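Local coordinates for N-terminal acetyltransferase-like protein (Chaetomium thermophilum, PDB 5NNP) that probably serves as the helical-repeat auxiliary subunit of an N-terminal acetyltransferase A complex, the scaffold on which the catalytic subunit works, at residues L390-A393 and L394-E398; A559-D562 and A563-Y567. All coordinates share one frame; numbering follows the deposited sequence.

Contact 1. Residues L390-A393 and L394-E398; sequences LTRA and LEYVE
Four successive i to i+4 backbone bonds tie L390-A393 to L394-E398 in the first turns of helix 390-403: L394 N to L390 O, E395 N to T391 O, Y396 N to R392 O and V397 N to A393 O, this last one at 3.0 Å. Among the side chains, R392 and Y396 run side by side in the same direction. The arginine chain is bent at chi3 (54°), and its NH2 meets Y396 OH at 3.3 Å in a weak hydrogen bond. The hydroxyl lies at the edge of the guanidinium, in its plane, while the planes of guanidinium and ring stand 36° apart. The tyrosine ring lies alongside the preceding turn, R392 O approaching it obliquely near CD2. On the neighbouring side of the helix, E395 reaches back one turn to T391: its CG lies 3.3 Å from T391 O, and OE2 approaches the methyl CG2 of T391 at 3.7 Å. V397 brings CG2 against A393 O at 3.3 Å. The R392 guanidinium has a second partner in the ring of Y382, a cation-pi contact, and Y396 OH a further weak bond to E347. A valine in place of Y396 would probably leave the R392 guanidinium without its hydroxyl mate and open a gap beside L378. At the start of the helix D389 accepts a bond from R392 N through OD1. Within the predicted TPR, Y396 and V397 pack on helix 369-381, whereas L390, A393 and V397 meet helix 408-421, against which E398 adds a salt bridge to K414.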
loop_
_atom_site.group_PDB
_atom_site.type_symbol
_atom_site.label_atom_id
_atom_site.label_comp_id
_atom_site.label_asym_id
_atom_site.label_seq_id
_atom_site.Cartn_x
_atom_site.Cartn_y
_atom_site.Cartn_z
ATOM N N LEU A 390 30.076 -8.016 -18.027
ATOM C CA LEU A 390 30.358 -6.705 -17.467
ATOM C C LEU A 390 31.452 -5.972 -18.234
ATOM O O LEU A 390 31.478 -4.741 -18.267
ATOM C CB LEU A 390 30.740 -6.831 -15.995
ATOM C CG LEU A 390 29.646 -7.435 -15.117
ATOM C CD1 LEU A 390 30.058 -7.378 -13.663
ATOM C CD2 LEU A 390 28.323 -6.714 -15.332
ATOM N N THR A 391 32.346 -6.717 -18.866
ATOM C CA THR A 391 33.412 -6.070 -19.610
ATOM C C THR A 391 32.848 -5.371 -20.842
ATOM O O THR A 391 33.129 -4.195 -21.091
ATOM C CB THR A 391 34.491 -7.061 -20.028
ATOM O OG1 THR A 391 35.174 -7.543 -18.861
ATOM C CG2 THR A 391 35.474 -6.373 -20.950
ATOM N N ARG A 392 32.038 -6.098 -21.602
ATOM C CA ARG A 392 31.404 -5.542 -22.784
ATOM C C ARG A 392 30.445 -4.426 -22.415
ATOM O O ARG A 392 30.280 -3.455 -23.165
ATOM C CB ARG A 392 30.669 -6.634 -23.559
ATOM C CG ARG A 392 31.588 -7.712 -24.071
ATOM C CD ARG A 392 30.872 -8.697 -24.972
ATOM N NE ARG A 392 30.172 -8.042 -26.065
ATOM C CZ ARG A 392 29.475 -8.699 -26.984
ATOM N NH1 ARG A 392 29.404 -10.023 -26.937
ATOM N NH2 ARG A 392 28.854 -8.038 -27.950
ATOM N N ALA A 393 29.802 -4.564 -21.263
ATOM C CA ALA A 393 28.856 -3.556 -20.844
ATOM C C ALA A 393 29.606 -2.244 -20.617
ATOM O O ALA A 393 29.157 -1.173 -21.026
ATOM C CB ALA A 393 28.106 -3.999 -19.579
ATOM N N LEU A 394 30.764 -2.345 -19.978
ATOM C CA LEU A 394 31.615 -1.188 -19.748
ATOM C C LEU A 394 31.980 -0.497 -21.049
ATOM O O LEU A 394 31.878 0.729 -21.150
ATOM C CB LEU A 394 32.890 -1.599 -19.024
ATOM C CG LEU A 394 33.108 -0.953 -17.661
ATOM C CD1 LEU A 394 34.526 -1.182 -17.192
ATOM C CD2 LEU A 394 32.762 0.526 -17.693
ATOM N N GLU A 395 32.419 -1.284 -22.035
ATOM C CA GLU A 395 32.809 -0.735 -23.329
ATOM C C GLU A 395 31.672 0.053 -23.953
ATOM O O GLU A 395 31.881 1.170 -24.423
ATOM C CB GLU A 395 33.244 -1.834 -24.294
ATOM C CG GLU A 395 34.341 -2.712 -23.772
ATOM C CD GLU A 395 34.500 -3.972 -24.601
ATOM O OE1 GLU A 395 33.684 -4.179 -25.528
ATOM O OE2 GLU A 395 35.435 -4.753 -24.324
ATOM N N TYR A 396 30.475 -0.537 -23.963
ATOM C CA TYR A 396 29.316 0.096 -24.581
ATOM C C TYR A 396 28.904 1.386 -23.873
ATOM O O TYR A 396 28.542 2.365 -24.530
ATOM C CB TYR A 396 28.125 -0.858 -24.619
ATOM C CG TYR A 396 28.192 -1.905 -25.704
ATOM C CD1 TYR A 396 28.163 -1.552 -27.045
ATOM C CD2 TYR A 396 28.257 -3.248 -25.387
ATOM C CE1 TYR A 396 28.216 -2.521 -28.041
ATOM C CE2 TYR A 396 28.313 -4.211 -26.366
ATOM C CZ TYR A 396 28.290 -3.848 -27.688
ATOM O OH TYR A 396 28.334 -4.821 -28.656
ATOM N N VAL A 397 28.953 1.397 -22.545
ATOM C CA VAL A 397 28.559 2.601 -21.829
ATOM C C VAL A 397 29.585 3.709 -22.053
ATOM O O VAL A 397 29.220 4.878 -22.160
ATOM C CB VAL A 397 28.374 2.357 -20.317
ATOM C CG1 VAL A 397 28.084 3.649 -19.583
ATOM C CG2 VAL A 397 27.242 1.380 -20.084
ATOM N N GLU A 398 30.857 3.345 -22.129
ATOM C CA GLU A 398 31.906 4.328 -22.379
ATOM C C GLU A 398 31.784 4.966 -23.768
ATOM O O GLU A 398 32.049 6.163 -23.932
ATOM C CB GLU A 398 33.302 3.698 -22.226
ATOM C CG GLU A 398 33.785 3.564 -20.786
ATOM C CD GLU A 398 33.868 4.902 -20.047
ATOM O OE1 GLU A 398 34.050 4.881 -18.817
ATOM O OE2 GLU A 398 33.762 5.977 -20.685
#

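Contact 2. Residues A559-D562 and A563-Y567; sequences AALD and AVNLY
L561 and N565, one turn apart on helix 554-572, carry the side-chain contact between A559-D562 and A563-Y567. The leucine sets CG opposite its own backbone N (chi1 178°), which brings the branched end forward along the helix, where CG and CD1 meet the carboxamide. CG stands 3.8 Å from N565 ND2, a van der Waals contact of the leucine branch with the polar amide nitrogen. N565 has its CG beside its own backbone N (chi1 -77°), and the amide therefore leans back over the preceding turn. ND2 comes within 3.3 Å of L561 O, but at an angle too poor for a hydrogen bond; that carbonyl is instead engaged by N565 N at 3.1 Å. V564 lays CG2 over A560 O at 3.5 Å, and A563 CB approaches the same carbonyl, which accepts the hydrogen bond from V564 N. The CB of L566 rests 3.5 Å from D562 O, the acceptor for L566 N. Backbone bonding continues with A563 N to A559 O. The D562 carboxylate is close to that of E495, a pairing of like charges that might raise the proton affinity of one of them.

The faces of the helix meet different neighbours: A559 and L566 meet helices 487-499 and 503-523, A563 meets helix 654-668, Y567 meets both 654-668 and 503-523, and L561 and V564 touch helix 673-685. Y567 OH is hydrogen-bonded to H511. This buried packing of helix on helix is consistent with the all-helical, TPR-like superhelix expected of NatA auxiliary subunits.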
loop_
_atom_site.group_PDB
_atom_site.type_symbol
_atom_site.label_atom_id
_atom_site.label_comp_id
_atom_site.label_asym_id
_atom_site.label_seq_id
_atom_site.Cartn_x
_atom_site.Cartn_y
_atom_site.Cartn_z
ATOM N N ALA A 559 12.725 -4.914 6.854
ATOM C CA ALA A 559 13.186 -4.306 8.091
ATOM C C ALA A 559 12.943 -5.232 9.266
ATOM O O ALA A 559 13.751 -5.273 10.188
ATOM C CB ALA A 559 12.499 -2.968 8.326
ATOM N N ALA A 560 11.833 -5.967 9.244
ATOM C CA ALA A 560 11.494 -6.837 10.369
ATOM C C ALA A 560 12.419 -8.045 10.444
ATOM O O ALA A 560 12.815 -8.471 11.530
ATOM C CB ALA A 560 10.049 -7.293 10.282
ATOM N N LEU A 561 12.774 -8.602 9.295
ATOM C CA LEU A 561 13.700 -9.724 9.306
ATOM C C LEU A 561 15.103 -9.252 9.708
ATOM O O LEU A 561 15.861 -10.005 10.305
ATOM C CB LEU A 561 13.725 -10.422 7.952
ATOM C CG LEU A 561 14.705 -11.590 7.826
ATOM C CD1 LEU A 561 14.485 -12.671 8.885
ATOM C CD2 LEU A 561 14.576 -12.183 6.448
ATOM N N ASP A 562 15.438 -8.001 9.394
ATOM C CA ASP A 562 16.697 -7.418 9.867
ATOM C C ASP A 562 16.734 -7.374 11.395
ATOM O O ASP A 562 17.658 -7.891 12.010
ATOM C CB ASP A 562 16.919 -6.003 9.316
ATOM C CG ASP A 562 17.095 -5.964 7.800
ATOM O OD1 ASP A 562 17.289 -7.016 7.154
ATOM O OD2 ASP A 562 17.043 -4.852 7.244
ATOM N N ALA A 563 15.737 -6.734 12.002
ATOM C CA ALA A 563 15.614 -6.703 13.466
ATOM C C ALA A 563 15.794 -8.092 14.109
ATOM O O ALA A 563 16.558 -8.248 15.052
ATOM C CB ALA A 563 14.257 -6.110 13.881
ATOM N N VAL A 564 15.092 -9.095 13.594
ATOM C CA VAL A 564 15.106 -10.414 14.211
ATOM C C VAL A 564 16.501 -11.030 14.124
ATOM O O VAL A 564 17.006 -11.584 15.102
ATOM C CB VAL A 564 14.051 -11.348 13.568
ATOM C CG1 VAL A 564 14.322 -12.796 13.920
ATOM C CG2 VAL A 564 12.639 -10.936 14.012
ATOM N N ASN A 565 17.131 -10.906 12.962
ATOM C CA ASN A 565 18.511 -11.342 12.788
ATOM C C ASN A 565 19.518 -10.608 13.689
ATOM O O ASN A 565 20.481 -11.209 14.175
ATOM C CB ASN A 565 18.921 -11.183 11.323
ATOM C CG ASN A 565 18.362 -12.282 10.445
ATOM O OD1 ASN A 565 18.063 -13.388 10.916
ATOM N ND2 ASN A 565 18.227 -11.992 9.157
ATOM N N LEU A 566 19.295 -9.318 13.920
ATOM C CA LEU A 566 20.197 -8.528 14.748
ATOM C C LEU A 566 20.023 -8.845 16.234
ATOM O O LEU A 566 20.996 -8.808 16.992
ATOM C CB LEU A 566 19.987 -7.035 14.493
ATOM C CG LEU A 566 20.857 -6.042 15.271
ATOM C CD1 LEU A 566 22.347 -6.394 15.172
ATOM C CD2 LEU A 566 20.596 -4.601 14.802
ATOM N N TYR A 567 18.799 -9.164 16.655
ATOM C CA TYR A 567 18.570 -9.583 18.046
ATOM C C TYR A 567 19.171 -10.971 18.303
ATOM O O TYR A 567 19.730 -11.227 19.370
ATOM C CB TYR A 567 17.074 -9.591 18.394
ATOM C CG TYR A 567 16.485 -8.231 18.737
ATOM C CD1 TYR A 567 17.018 -7.459 19.762
ATOM C CD2 TYR A 567 15.383 -7.730 18.047
ATOM C CE1 TYR A 567 16.485 -6.226 20.084
ATOM C CE2 TYR A 567 14.844 -6.490 18.362
ATOM C CZ TYR A 567 15.396 -5.747 19.384
ATOM O OH TYR A 567 14.858 -4.521 19.705
#

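In the fold
Contact 1 and contact 2 are separate one-turn contacts on two helices of the same chain, 390-403 and 554-572, both within the part of the protein related to NatA auxiliary subunits. Their centres are 37 Å apart and their nearest atoms about 24 Å, so neither touches the other. Contact 1 lies 38 Å from the centre of the chain and is partly buried; contact 2, at 19 Å, is more deeply enclosed. Each is packed by helices of its own chain, and no other protein chain of the assembly touches either. Both are structural packing within the helical scaffold.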